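Local coordinates for cytoplasmic protein (Cryptococcus neoformans var. grubii serotype A, PDB 7LPO), which probably hydrolyses steryl beta-glucosides, as a sterylglucosidase of glycoside hydrolase family 5, at residues 237-248 and 408-419. Residues are numbered along the deposited sequence; the frame is centred on the assembly and turned at random.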
loop_
_atom_site.group_PDB
_atom_site.type_symbol
_atom_site.label_atom_id
_atom_site.label_comp_id
_atom_site.label_asym_id
_atom_site.label_seq_id
_atom_site.Cartn_x
_atom_site.Cartn_y
_atom_site.Cartn_z
ATOM N N GLN A 237 -12.375 11.702 -11.799
ATOM C CA GLN A 237 -10.928 11.908 -11.811
ATOM C C GLN A 237 -10.574 13.351 -11.461
ATOM O O GLN A 237 -9.628 13.597 -10.707
ATOM C CB GLN A 237 -10.332 11.537 -13.177
ATOM C CG GLN A 237 -10.283 10.045 -13.466
ATOM C CD GLN A 237 -9.246 9.670 -14.528
ATOM O OE1 GLN A 237 -8.148 10.237 -14.583
ATOM N NE2 GLN A 237 -9.590 8.694 -15.366
ATOM N N ASP A 238 -11.321 14.322 -11.999
ATOM C CA ASP A 238 -11.018 15.726 -11.726
ATOM C C ASP A 238 -11.206 16.062 -10.251
ATOM O O ASP A 238 -10.436 16.843 -9.682
ATOM C CB ASP A 238 -11.897 16.645 -12.583
ATOM C CG ASP A 238 -11.489 16.663 -14.042
ATOM O OD1 ASP A 238 -10.483 16.022 -14.403
ATOM O OD2 ASP A 238 -12.189 17.317 -14.842
ATOM N N HIS A 239 -12.242 15.515 -9.612
ATOM C CA HIS A 239 -12.437 15.822 -8.195
ATOM C C HIS A 239 -11.349 15.171 -7.343
ATOM O O HIS A 239 -10.862 15.772 -6.377
ATOM C CB HIS A 239 -13.835 15.386 -7.738
ATOM C CG HIS A 239 -14.911 16.380 -8.063
ATOM N ND1 HIS A 239 -15.583 16.382 -9.266
ATOM C CD2 HIS A 239 -15.422 17.413 -7.347
ATOM C CE1 HIS A 239 -16.463 17.371 -9.278
ATOM N NE2 HIS A 239 -16.381 18.017 -8.128
ATOM N N PHE A 240 -10.919 13.960 -7.706
ATOM C CA PHE A 240 -9.854 13.305 -6.946
ATOM C C PHE A 240 -8.530 14.042 -7.115
ATOM O O PHE A 240 -7.814 14.296 -6.140
ATOM C CB PHE A 240 -9.717 11.843 -7.383
ATOM C CG PHE A 240 -8.468 11.175 -6.877
ATOM C CD1 PHE A 240 -8.341 10.831 -5.541
ATOM C CD2 PHE A 240 -7.417 10.909 -7.732
ATOM C CE1 PHE A 240 -7.182 10.228 -5.074
ATOM C CE2 PHE A 240 -6.273 10.309 -7.277
ATOM C CZ PHE A 240 -6.151 9.961 -5.950
ATOM N N ILE A 241 -8.190 14.395 -8.354
ATOM C CA ILE A 241 -6.947 15.112 -8.623
ATOM C C ILE A 241 -6.987 16.506 -8.007
ATOM O O ILE A 241 -5.978 16.996 -7.485
ATOM C CB ILE A 241 -6.694 15.151 -10.144
ATOM C CG1 ILE A 241 -6.456 13.719 -10.652
ATOM C CG2 ILE A 241 -5.516 16.055 -10.484
ATOM C CD1 ILE A 241 -6.365 13.580 -12.163
ATOM N N ASP A 242 -8.154 17.157 -8.034
ATOM C CA ASP A 242 -8.283 18.462 -7.390
ATOM C C ASP A 242 -8.090 18.353 -5.884
ATOM O O ASP A 242 -7.468 19.222 -5.266
ATOM C CB ASP A 242 -9.654 19.075 -7.683
ATOM C CG ASP A 242 -9.735 19.725 -9.056
ATOM O OD1 ASP A 242 -8.740 19.660 -9.814
ATOM O OD2 ASP A 242 -10.813 20.289 -9.381
ATOM N N ALA A 243 -8.646 17.311 -5.265
ATOM C CA ALA A 243 -8.548 17.201 -3.816
ATOM C C ALA A 243 -7.108 16.971 -3.388
ATOM O O ALA A 243 -6.605 17.656 -2.490
ATOM C CB ALA A 243 -9.446 16.082 -3.304
ATOM N N VAL A 244 -6.427 16.007 -4.014
ATOM C CA VAL A 244 -5.006 15.818 -3.732
ATOM C C VAL A 244 -4.241 17.090 -4.063
ATOM O O VAL A 244 -3.365 17.525 -3.307
ATOM C CB VAL A 244 -4.451 14.605 -4.504
ATOM C CG1 VAL A 244 -2.940 14.431 -4.222
ATOM C CG2 VAL A 244 -5.221 13.351 -4.134
ATOM N N GLY A 245 -4.585 17.727 -5.183
ATOM C CA GLY A 245 -3.902 18.947 -5.566
ATOM C C GLY A 245 -4.048 20.053 -4.543
ATOM O O GLY A 245 -3.140 20.867 -4.373
ATOM N N GLU A 246 -5.178 20.093 -3.840
ATOM C CA GLU A 246 -5.371 21.113 -2.813
ATOM C C GLU A 246 -4.509 20.839 -1.587
ATOM O O GLU A 246 -4.025 21.775 -0.939
ATOM C CB GLU A 246 -6.844 21.184 -2.419
ATOM C CG GLU A 246 -7.731 21.849 -3.440
ATOM C CD GLU A 246 -7.540 23.350 -3.490
ATOM O OE1 GLU A 246 -7.319 23.969 -2.428
ATOM O OE2 GLU A 246 -7.611 23.909 -4.599
ATOM N N LEU A 247 -4.314 19.565 -1.239
ATOM C CA LEU A 247 -3.388 19.243 -0.157
ATOM C C LEU A 247 -1.972 19.660 -0.530
ATOM O O LEU A 247 -1.288 20.340 0.246
ATOM C CB LEU A 247 -3.450 17.749 0.159
ATOM C CG LEU A 247 -2.466 17.197 1.184
ATOM C CD1 LEU A 247 -2.578 17.985 2.476
ATOM C CD2 LEU A 247 -2.724 15.709 1.423
ATOM N N ALA A 248 -1.521 19.268 -1.730
ATOM C CA ALA A 248 -0.188 19.648 -2.193
ATOM C C ALA A 248 -0.020 21.160 -2.198
ATOM O O ALA A 248 0.980 21.689 -1.698
ATOM C CB ALA A 248 0.073 19.085 -3.589
ATOM N N HIS A 408 -4.674 8.484 -16.755
ATOM C CA HIS A 408 -4.947 9.106 -15.462
ATOM C C HIS A 408 -3.654 9.576 -14.806
ATOM O O HIS A 408 -3.612 10.641 -14.177
ATOM C CB HIS A 408 -5.682 8.129 -14.536
ATOM C CG HIS A 408 -5.581 8.494 -13.086
ATOM N ND1 HIS A 408 -6.286 9.539 -12.530
ATOM C CD2 HIS A 408 -4.816 7.986 -12.091
ATOM C CE1 HIS A 408 -5.970 9.650 -11.251
ATOM N NE2 HIS A 408 -5.090 8.712 -10.958
ATOM N N TRP A 409 -2.583 8.791 -14.949
ATOM C CA TRP A 409 -1.336 9.122 -14.271
ATOM C C TRP A 409 -0.698 10.382 -14.837
ATOM O O TRP A 409 -0.071 11.144 -14.091
ATOM C CB TRP A 409 -0.348 7.963 -14.357
ATOM C CG TRP A 409 0.959 8.317 -13.701
ATOM C CD1 TRP A 409 1.279 8.172 -12.380
ATOM C CD2 TRP A 409 2.096 8.916 -14.323
ATOM N NE1 TRP A 409 2.548 8.627 -12.148
ATOM C CE2 TRP A 409 3.071 9.096 -13.324
ATOM C CE3 TRP A 409 2.385 9.321 -15.629
ATOM C CZ2 TRP A 409 4.313 9.659 -13.590
ATOM C CZ3 TRP A 409 3.620 9.887 -15.889
ATOM C CH2 TRP A 409 4.568 10.045 -14.878
ATOM N N LEU A 410 -0.843 10.626 -16.142
ATOM C CA LEU A 410 -0.326 11.864 -16.714
ATOM C C LEU A 410 -0.996 13.071 -16.075
ATOM O O LEU A 410 -0.316 14.007 -15.635
ATOM C CB LEU A 410 -0.522 11.885 -18.226
ATOM C CG LEU A 410 0.146 10.747 -19.001
ATOM C CD1 LEU A 410 -0.370 10.780 -20.459
ATOM C CD2 LEU A 410 1.658 10.814 -18.979
ATOM N N ALA A 411 -2.336 13.054 -16.009
ATOM C CA ALA A 411 -3.090 14.142 -15.387
ATOM C C ALA A 411 -2.723 14.305 -13.918
ATOM O O ALA A 411 -2.506 15.426 -13.440
ATOM C CB ALA A 411 -4.594 13.892 -15.528
ATOM N N TYR A 412 -2.676 13.197 -13.177
ATOM C CA TYR A 412 -2.331 13.268 -11.759
ATOM C C TYR A 412 -0.931 13.839 -11.569
ATOM O O TYR A 412 -0.733 14.788 -10.804
ATOM C CB TYR A 412 -2.440 11.877 -11.123
ATOM C CG TYR A 412 -1.955 11.814 -9.692
ATOM C CD1 TYR A 412 -2.770 12.216 -8.651
ATOM C CD2 TYR A 412 -0.672 11.358 -9.380
ATOM C CE1 TYR A 412 -2.343 12.169 -7.341
ATOM C CE2 TYR A 412 -0.232 11.315 -8.057
ATOM C CZ TYR A 412 -1.081 11.725 -7.046
ATOM O OH TYR A 412 -0.684 11.683 -5.726
ATOM N N SER A 413 0.055 13.275 -12.273
ATOM C CA SER A 413 1.444 13.655 -12.035
ATOM C C SER A 413 1.696 15.116 -12.407
ATOM O O SER A 413 2.475 15.804 -11.738
ATOM C CB SER A 413 2.381 12.717 -12.802
ATOM O OG SER A 413 2.216 12.828 -14.203
ATOM N N SER A 414 1.038 15.613 -13.455
ATOM C CA SER A 414 1.189 17.022 -13.808
ATOM C C SER A 414 0.698 17.930 -12.688
ATOM O O SER A 414 1.310 18.964 -12.400
ATOM C CB SER A 414 0.431 17.337 -15.096
ATOM O OG SER A 414 0.953 16.589 -16.169
ATOM N N ARG A 415 -0.418 17.570 -12.053
ATOM C CA ARG A 415 -0.926 18.396 -10.966
ATOM C C ARG A 415 0.034 18.399 -9.790
ATOM O O ARG A 415 0.260 19.444 -9.171
ATOM C CB ARG A 415 -2.309 17.917 -10.509
ATOM C CG ARG A 415 -2.911 18.789 -9.397
ATOM C CD ARG A 415 -3.221 20.204 -9.910
ATOM N NE ARG A 415 -3.979 20.093 -11.153
ATOM C CZ ARG A 415 -5.302 19.963 -11.210
ATOM N NH1 ARG A 415 -6.019 19.975 -10.088
ATOM N NH2 ARG A 415 -5.903 19.832 -12.386
ATOM N N ILE A 416 0.601 17.239 -9.459
ATOM C CA ILE A 416 1.550 17.168 -8.349
ATOM C C ILE A 416 2.707 18.130 -8.583
ATOM O O ILE A 416 3.099 18.885 -7.688
ATOM C CB ILE A 416 2.058 15.726 -8.157
ATOM C CG1 ILE A 416 0.931 14.824 -7.646
ATOM C CG2 ILE A 416 3.292 15.715 -7.251
ATOM C CD1 ILE A 416 0.419 15.143 -6.267
ATOM N N ARG A 417 3.267 18.121 -9.798
ATOM C CA ARG A 417 4.432 18.950 -10.090
ATOM C C ARG A 417 4.077 20.434 -10.105
ATOM O O ARG A 417 4.940 21.279 -9.845
ATOM C CB ARG A 417 5.047 18.542 -11.429
ATOM C CG ARG A 417 5.902 17.260 -11.379
ATOM C CD ARG A 417 7.394 17.550 -11.167
ATOM N NE ARG A 417 8.137 16.324 -10.877
ATOM C CZ ARG A 417 8.507 15.437 -11.792
ATOM N NH1 ARG A 417 8.229 15.637 -13.070
ATOM N NH2 ARG A 417 9.164 14.349 -11.431
ATOM N N LEU A 418 2.817 20.768 -10.389
ATOM C CA LEU A 418 2.405 22.165 -10.365
ATOM C C LEU A 418 2.638 22.769 -8.990
ATOM O O LEU A 418 3.080 23.913 -8.873
ATOM C CB LEU A 418 0.932 22.273 -10.756
ATOM C CG LEU A 418 0.356 23.676 -10.902
ATOM C CD1 LEU A 418 1.121 24.454 -11.971
ATOM C CD2 LEU A 418 -1.124 23.602 -11.236
ATOM N N HIS A 419 2.354 22.009 -7.935
ATOM C CA HIS A 419 2.491 22.496 -6.570
ATOM C C HIS A 419 3.783 22.047 -5.902
ATOM O O HIS A 419 4.194 22.653 -4.910
ATOM C CB HIS A 419 1.292 22.026 -5.732
ATOM C CG HIS A 419 -0.028 22.418 -6.312
ATOM N ND1 HIS A 419 -0.366 23.730 -6.559
ATOM C CD2 HIS A 419 -1.084 21.673 -6.714
ATOM C CE1 HIS A 419 -1.578 23.778 -7.083
ATOM N NE2 HIS A 419 -2.036 22.543 -7.186
HETATM O O HOH W 1 -8.477 18.487 -12.281
#
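I241 fits as a knob into the hole formed by H408, A411, Y412 and R415, between helix segments 237-248 and 408-419, which run nearly parallel with axes 9.0 Å apart and crossing at -20°. Its two branches divide the work: CD1 lies 3.8 Å from A411 CB, while CG2, anti to the backbone N, packs over the centre of one face of the R415 guanidinium, 3.9 Å above the plane. The R415 chain leaves its backbone with CG anti to N, then folds at chi2 (66°) and chi3 (50°), which brings its head back across I241 to D242. There NH1 donates a nearly straight bond of 2.8 Å to D242 OD1, reaching the anti side of that oxygen from within the guanidinium plane. A water adds a second link, donating to D242 OD1 and accepting from R415 NH2. Beside it the helices come close at G245, whose CA is 4.0 Å from R415 CG; farther along, A248 CB rests on H419 CB.

At the N-terminal end, H408 ND1 donates to Q237 OE1 (2.9 Å), which lies in the imidazole plane although the donor stands well above the amide plane. The Q237 amide is also tied through NE2 to the F215 carbonyl. H408 CE1 meets the edge of the F240 ring, and V244 CG1 touches both Y412 and I416 CD1. Behind this apolar side W266, on strand 263-267 of the TIM-barrel catalytic domain, touches V244, A248, Y412 and I416, so the pair packs as neighbouring outer helices against the barrel wall. Polar bonds thus flank a largely apolar core. R415 NH1 and the water both grip D242 OD1, which, with I241 CG2 over one face, holds the guanidinium in place; the opposite charges probably stabilise each other at this partly exposed margin.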